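Local coordinates for protein plastocyanin (PDB 1KDJ) that carries electrons from the cytochrome b6-f complex to P700 of photosystem I by means of a single bound copper ion, at residues N11-A23 against H90-K102. Residues are numbered along the deposited sequence; the frame is centred on the assembly and turned at random.
Sequences NFKFYPDSITVSA and HKSANMKGTLTVK. With CU (copper (II) ion), chain B.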
loop_
_atom_site.group_PDB
_atom_site.type_symbol
_atom_site.label_atom_id
_atom_site.label_comp_id
_atom_site.label_asym_id
_atom_site.label_seq_id
_atom_site.Cartn_x
_atom_site.Cartn_y
_atom_site.Cartn_z
ATOM N N ASN A 11 3.517 -0.375 16.237
ATOM C CA ASN A 11 2.088 -0.368 15.961
ATOM C C ASN A 11 1.828 -0.837 14.533
ATOM O O ASN A 11 2.652 -0.613 13.654
ATOM C CB ASN A 11 1.509 1.015 16.081
ATOM C CG ASN A 11 1.449 1.442 17.514
ATOM O OD1 ASN A 11 0.809 0.802 18.343
ATOM N ND2 ASN A 11 2.064 2.565 17.828
ATOM N N PHE A 12 0.712 -1.460 14.258
ATOM C CA PHE A 12 0.444 -1.964 12.918
ATOM C C PHE A 12 -0.444 -0.921 12.198
ATOM O O PHE A 12 -1.671 -1.080 12.073
ATOM C CB PHE A 12 -0.273 -3.293 13.032
ATOM C CG PHE A 12 0.403 -4.364 13.899
ATOM C CD1 PHE A 12 1.778 -4.485 13.941
ATOM C CD2 PHE A 12 -0.426 -5.223 14.608
ATOM C CE1 PHE A 12 2.344 -5.494 14.701
ATOM C CE2 PHE A 12 0.148 -6.226 15.366
ATOM C CZ PHE A 12 1.525 -6.354 15.400
ATOM N N LYS A 13 0.173 0.151 11.712
ATOM C CA LYS A 13 -0.568 1.260 11.128
ATOM C C LYS A 13 0.204 1.849 9.982
ATOM O O LYS A 13 1.433 1.890 9.939
ATOM C CB LYS A 13 -0.786 2.376 12.170
ATOM C CG LYS A 13 -1.654 2.173 13.409
ATOM C CD LYS A 13 -3.002 2.774 13.083
ATOM C CE LYS A 13 -4.086 2.622 14.159
ATOM N NZ LYS A 13 -5.412 2.845 13.545
ATOM N N PHE A 14 -0.568 2.375 9.029
ATOM C CA PHE A 14 -0.015 3.183 7.949
ATOM C C PHE A 14 -0.223 4.658 8.394
ATOM O O PHE A 14 -1.254 4.987 8.973
ATOM C CB PHE A 14 -0.781 2.957 6.609
ATOM C CG PHE A 14 -0.526 1.585 5.974
ATOM C CD1 PHE A 14 0.652 1.405 5.266
ATOM C CD2 PHE A 14 -1.476 0.572 6.118
ATOM C CE1 PHE A 14 0.892 0.170 4.666
ATOM C CE2 PHE A 14 -1.223 -0.650 5.522
ATOM C CZ PHE A 14 -0.052 -0.830 4.808
ATOM N N TYR A 15 0.745 5.488 8.090
ATOM C CA TYR A 15 0.763 6.898 8.448
ATOM C C TYR A 15 0.983 7.780 7.220
ATOM O O TYR A 15 2.127 7.857 6.743
ATOM C CB TYR A 15 1.885 7.105 9.466
ATOM C CG TYR A 15 1.624 6.418 10.805
ATOM C CD1 TYR A 15 0.606 6.850 11.625
ATOM C CD2 TYR A 15 2.469 5.386 11.193
ATOM C CE1 TYR A 15 0.414 6.253 12.841
ATOM C CE2 TYR A 15 2.280 4.785 12.408
ATOM C CZ TYR A 15 1.255 5.225 13.211
ATOM O OH TYR A 15 1.062 4.640 14.432
ATOM N N PRO A 16 -0.007 8.508 6.660
ATOM C CA PRO A 16 -1.415 8.447 6.998
ATOM C C PRO A 16 -2.099 7.209 6.426
ATOM O O PRO A 16 -1.524 6.549 5.557
ATOM C CB PRO A 16 -2.036 9.734 6.438
ATOM C CG PRO A 16 -1.205 9.908 5.197
ATOM C CD PRO A 16 0.216 9.436 5.532
ATOM N N ASP A 17 -3.319 6.891 6.843
ATOM C CA ASP A 17 -3.983 5.708 6.284
ATOM C C ASP A 17 -5.000 6.040 5.192
ATOM O O ASP A 17 -5.799 5.180 4.848
ATOM C CB ASP A 17 -4.659 4.925 7.419
ATOM C CG ASP A 17 -5.779 5.612 8.185
ATOM O OD1 ASP A 17 -6.157 6.753 7.892
ATOM O OD2 ASP A 17 -6.294 4.990 9.106
ATOM N N SER A 18 -5.043 7.300 4.738
ATOM C CA SER A 18 -5.904 7.768 3.639
ATOM C C SER A 18 -5.079 8.787 2.895
ATOM O O SER A 18 -4.552 9.713 3.535
ATOM C CB SER A 18 -7.152 8.458 4.138
ATOM O OG SER A 18 -8.060 7.502 4.675
ATOM N N ILE A 19 -4.848 8.595 1.592
ATOM C CA ILE A 19 -3.981 9.459 0.814
ATOM C C ILE A 19 -4.763 9.740 -0.458
ATOM O O ILE A 19 -5.518 8.862 -0.890
ATOM C CB ILE A 19 -2.642 8.870 0.284
ATOM C CG1 ILE A 19 -2.450 7.384 0.551
ATOM C CG2 ILE A 19 -1.577 9.776 0.854
ATOM C CD1 ILE A 19 -2.305 6.829 1.998
ATOM N N THR A 20 -4.648 10.946 -1.013
ATOM C CA THR A 20 -5.287 11.277 -2.271
ATOM C C THR A 20 -4.176 11.692 -3.193
ATOM O O THR A 20 -3.315 12.480 -2.791
ATOM C CB THR A 20 -6.271 12.417 -2.071
ATOM O OG1 THR A 20 -7.333 11.930 -1.258
ATOM C CG2 THR A 20 -6.791 12.942 -3.410
ATOM N N VAL A 21 -4.130 11.178 -4.422
ATOM C CA VAL A 21 -3.043 11.469 -5.337
ATOM C C VAL A 21 -3.664 11.741 -6.686
ATOM O O VAL A 21 -4.838 11.450 -6.899
ATOM C CB VAL A 21 -2.025 10.280 -5.527
ATOM C CG1 VAL A 21 -1.367 10.024 -4.166
ATOM C CG2 VAL A 21 -2.697 8.989 -6.063
ATOM N N SER A 22 -2.850 12.328 -7.541
ATOM C CA SER A 22 -3.169 12.565 -8.945
ATOM C C SER A 22 -2.849 11.305 -9.764
ATOM O O SER A 22 -1.950 10.527 -9.399
ATOM C CB SER A 22 -2.317 13.736 -9.464
ATOM O OG SER A 22 -2.400 14.911 -8.637
ATOM N N ALA A 23 -3.563 11.047 -10.861
ATOM C CA ALA A 23 -3.232 9.947 -11.769
ATOM C C ALA A 23 -1.754 9.820 -12.122
ATOM O O ALA A 23 -1.103 10.782 -12.526
ATOM C CB ALA A 23 -4.031 10.120 -13.061
ATOM N N HIS A 90 -0.360 -8.379 8.981
ATOM C CA HIS A 90 -1.164 -7.725 10.019
ATOM C C HIS A 90 -2.557 -7.321 9.571
ATOM O O HIS A 90 -3.239 -6.507 10.207
ATOM C CB HIS A 90 -0.365 -6.502 10.552
ATOM C CG HIS A 90 1.052 -6.829 11.061
ATOM N ND1 HIS A 90 2.113 -6.399 10.406
ATOM C CD2 HIS A 90 1.411 -7.549 12.169
ATOM C CE1 HIS A 90 3.176 -6.829 11.054
ATOM N NE2 HIS A 90 2.725 -7.503 12.101
ATOM N N LYS A 91 -3.027 -8.023 8.528
ATOM C CA LYS A 91 -4.359 -7.804 7.947
ATOM C C LYS A 91 -5.452 -7.981 8.972
ATOM O O LYS A 91 -6.328 -7.137 9.108
ATOM C CB LYS A 91 -4.636 -8.788 6.787
ATOM C CG LYS A 91 -5.849 -8.391 5.935
ATOM C CD LYS A 91 -6.050 -9.381 4.786
ATOM C CE LYS A 91 -7.141 -8.929 3.786
ATOM N NZ LYS A 91 -8.362 -9.716 3.907
ATOM N N SER A 92 -5.428 -9.050 9.754
ATOM C CA SER A 92 -6.434 -9.259 10.779
ATOM C C SER A 92 -6.332 -8.227 11.901
ATOM O O SER A 92 -7.263 -8.067 12.686
ATOM C CB SER A 92 -6.256 -10.647 11.328
ATOM O OG SER A 92 -4.856 -10.835 11.588
ATOM N N ALA A 93 -5.210 -7.505 12.005
ATOM C CA ALA A 93 -5.100 -6.429 12.969
ATOM C C ALA A 93 -5.500 -5.077 12.355
ATOM O O ALA A 93 -5.120 -4.021 12.856
ATOM C CB ALA A 93 -3.667 -6.365 13.470
ATOM N N ASN A 94 -6.241 -5.097 11.247
ATOM C CA ASN A 94 -6.775 -3.945 10.530
ATOM C C ASN A 94 -5.730 -2.942 10.113
ATOM O O ASN A 94 -5.955 -1.732 10.054
ATOM C CB ASN A 94 -7.870 -3.282 11.384
ATOM C CG ASN A 94 -8.852 -2.333 10.665
ATOM O OD1 ASN A 94 -10.028 -2.644 10.496
ATOM N ND2 ASN A 94 -8.571 -1.109 10.231
ATOM N N MET A 95 -4.545 -3.411 9.748
ATOM C CA MET A 95 -3.552 -2.537 9.156
ATOM C C MET A 95 -3.850 -2.437 7.634
ATOM O O MET A 95 -3.406 -3.193 6.753
ATOM C CB MET A 95 -2.164 -3.084 9.396
ATOM C CG MET A 95 -1.059 -2.248 8.841
ATOM S SD MET A 95 0.604 -2.721 9.334
ATOM C CE MET A 95 1.563 -1.524 8.481
ATOM N N LYS A 96 -4.618 -1.376 7.385
ATOM C CA LYS A 96 -5.137 -1.076 6.071
ATOM C C LYS A 96 -5.200 0.442 5.867
ATOM O O LYS A 96 -5.131 1.205 6.847
ATOM C CB LYS A 96 -6.535 -1.701 5.937
ATOM C CG LYS A 96 -7.639 -1.139 6.823
ATOM C CD LYS A 96 -8.952 -1.820 6.447
ATOM C CE LYS A 96 -10.146 -1.376 7.318
ATOM N NZ LYS A 96 -10.541 0.001 7.073
ATOM N N GLY A 97 -5.271 0.865 4.604
ATOM C CA GLY A 97 -5.380 2.270 4.252
ATOM C C GLY A 97 -6.195 2.403 2.964
ATOM O O GLY A 97 -6.558 1.378 2.362
ATOM N N THR A 98 -6.543 3.630 2.568
ATOM C CA THR A 98 -7.246 3.891 1.306
ATOM C C THR A 98 -6.427 4.851 0.440
ATOM O O THR A 98 -5.715 5.735 0.937
ATOM C CB THR A 98 -8.669 4.500 1.528
ATOM O OG1 THR A 98 -8.496 5.695 2.261
ATOM C CG2 THR A 98 -9.612 3.583 2.265
ATOM N N LEU A 99 -6.458 4.661 -0.874
ATOM C CA LEU A 99 -5.766 5.496 -1.828
ATOM C C LEU A 99 -6.898 6.025 -2.729
ATOM O O LEU A 99 -7.640 5.206 -3.291
ATOM C CB LEU A 99 -4.818 4.684 -2.690
ATOM C CG LEU A 99 -3.520 5.189 -3.363
ATOM C CD1 LEU A 99 -3.499 4.729 -4.817
ATOM C CD2 LEU A 99 -3.403 6.687 -3.258
ATOM N N THR A 100 -7.082 7.350 -2.834
ATOM C CA THR A 100 -8.041 7.957 -3.750
ATOM C C THR A 100 -7.205 8.502 -4.887
ATOM O O THR A 100 -6.252 9.261 -4.656
ATOM C CB THR A 100 -8.808 9.112 -3.082
ATOM O OG1 THR A 100 -9.619 8.481 -2.112
ATOM C CG2 THR A 100 -9.659 9.958 -4.046
ATOM N N VAL A 101 -7.498 8.101 -6.136
ATOM C CA VAL A 101 -6.782 8.605 -7.304
ATOM C C VAL A 101 -7.749 9.599 -7.983
ATOM O O VAL A 101 -8.928 9.253 -8.192
ATOM C CB VAL A 101 -6.431 7.429 -8.248
ATOM C CG1 VAL A 101 -5.612 7.933 -9.411
ATOM C CG2 VAL A 101 -5.588 6.388 -7.498
ATOM N N LYS A 102 -7.286 10.832 -8.190
ATOM C CA LYS A 102 -8.096 11.873 -8.819
ATOM C C LYS A 102 -7.750 11.885 -10.287
ATOM O O LYS A 102 -8.697 11.795 -11.061
ATOM C CB LYS A 102 -7.816 13.313 -8.337
ATOM C CG LYS A 102 -8.118 13.725 -6.907
ATOM C CD LYS A 102 -9.372 13.100 -6.269
ATOM C CE LYS A 102 -10.694 13.320 -6.973
ATOM N NZ LYS A 102 -11.766 12.627 -6.284
ATOM O OXT LYS A 102 -6.558 11.970 -10.635
HETATM CU CU CU B . 2.232 -5.092 8.811
HETATM O O HOH W 1 -3.739 -1.529 13.708
HETATM O O HOH W 2 -3.330 1.681 9.075
HETATM O O HOH W 3 -8.248 7.933 0.279
#
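Strands 18-21 and 96-101 run parallel, their axes 4.7 Å apart at the closest and inclined by 16°, and the ladder between them climbs from Thr98 N on Asp17 O to Lys102 N on Val21 O. Beyond its end Ala23 N reaches the C-terminal carboxylate at Lys102 OXT. On one face of the sheet Val21 CG2 meets Leu99 CD2 at 3.7 Å, beside Ile19; on the other, Ser18, Thr98, Thr20 and Thr100 line up, and a water links Ile19 O with the hydroxyls of Thr98 and Thr100. This is an edge of the plastocyanin beta-sandwich, with strand 18-21 outermost. Toward the copper the direct ladder gives way to waters, which bridge Phe12 O to Ala93 O and Phe14 N to Lys96 O. Met95, extended with CG anti to the backbone N (chi1 -179°), sets its CE over the face of the Phe14 ring, 4.1 Å from the centroid. His90 binds copper through ND1 at 2.1 Å, with His37 and Cys87, and Met95 SD more distant at 2.9 Å. The His90 ring stacks offset on Phe12, centroids 3.9 Å apart and planes at 19°, its CD2 over the Phe12 ring centre and its NE2 3.3 Å from Phe12 CE1. This stack probably accounts for the hindered protonation of the active-site histidine; a leucine in place of Phe12 would probably leave this imidazole face without its flat aromatic cover.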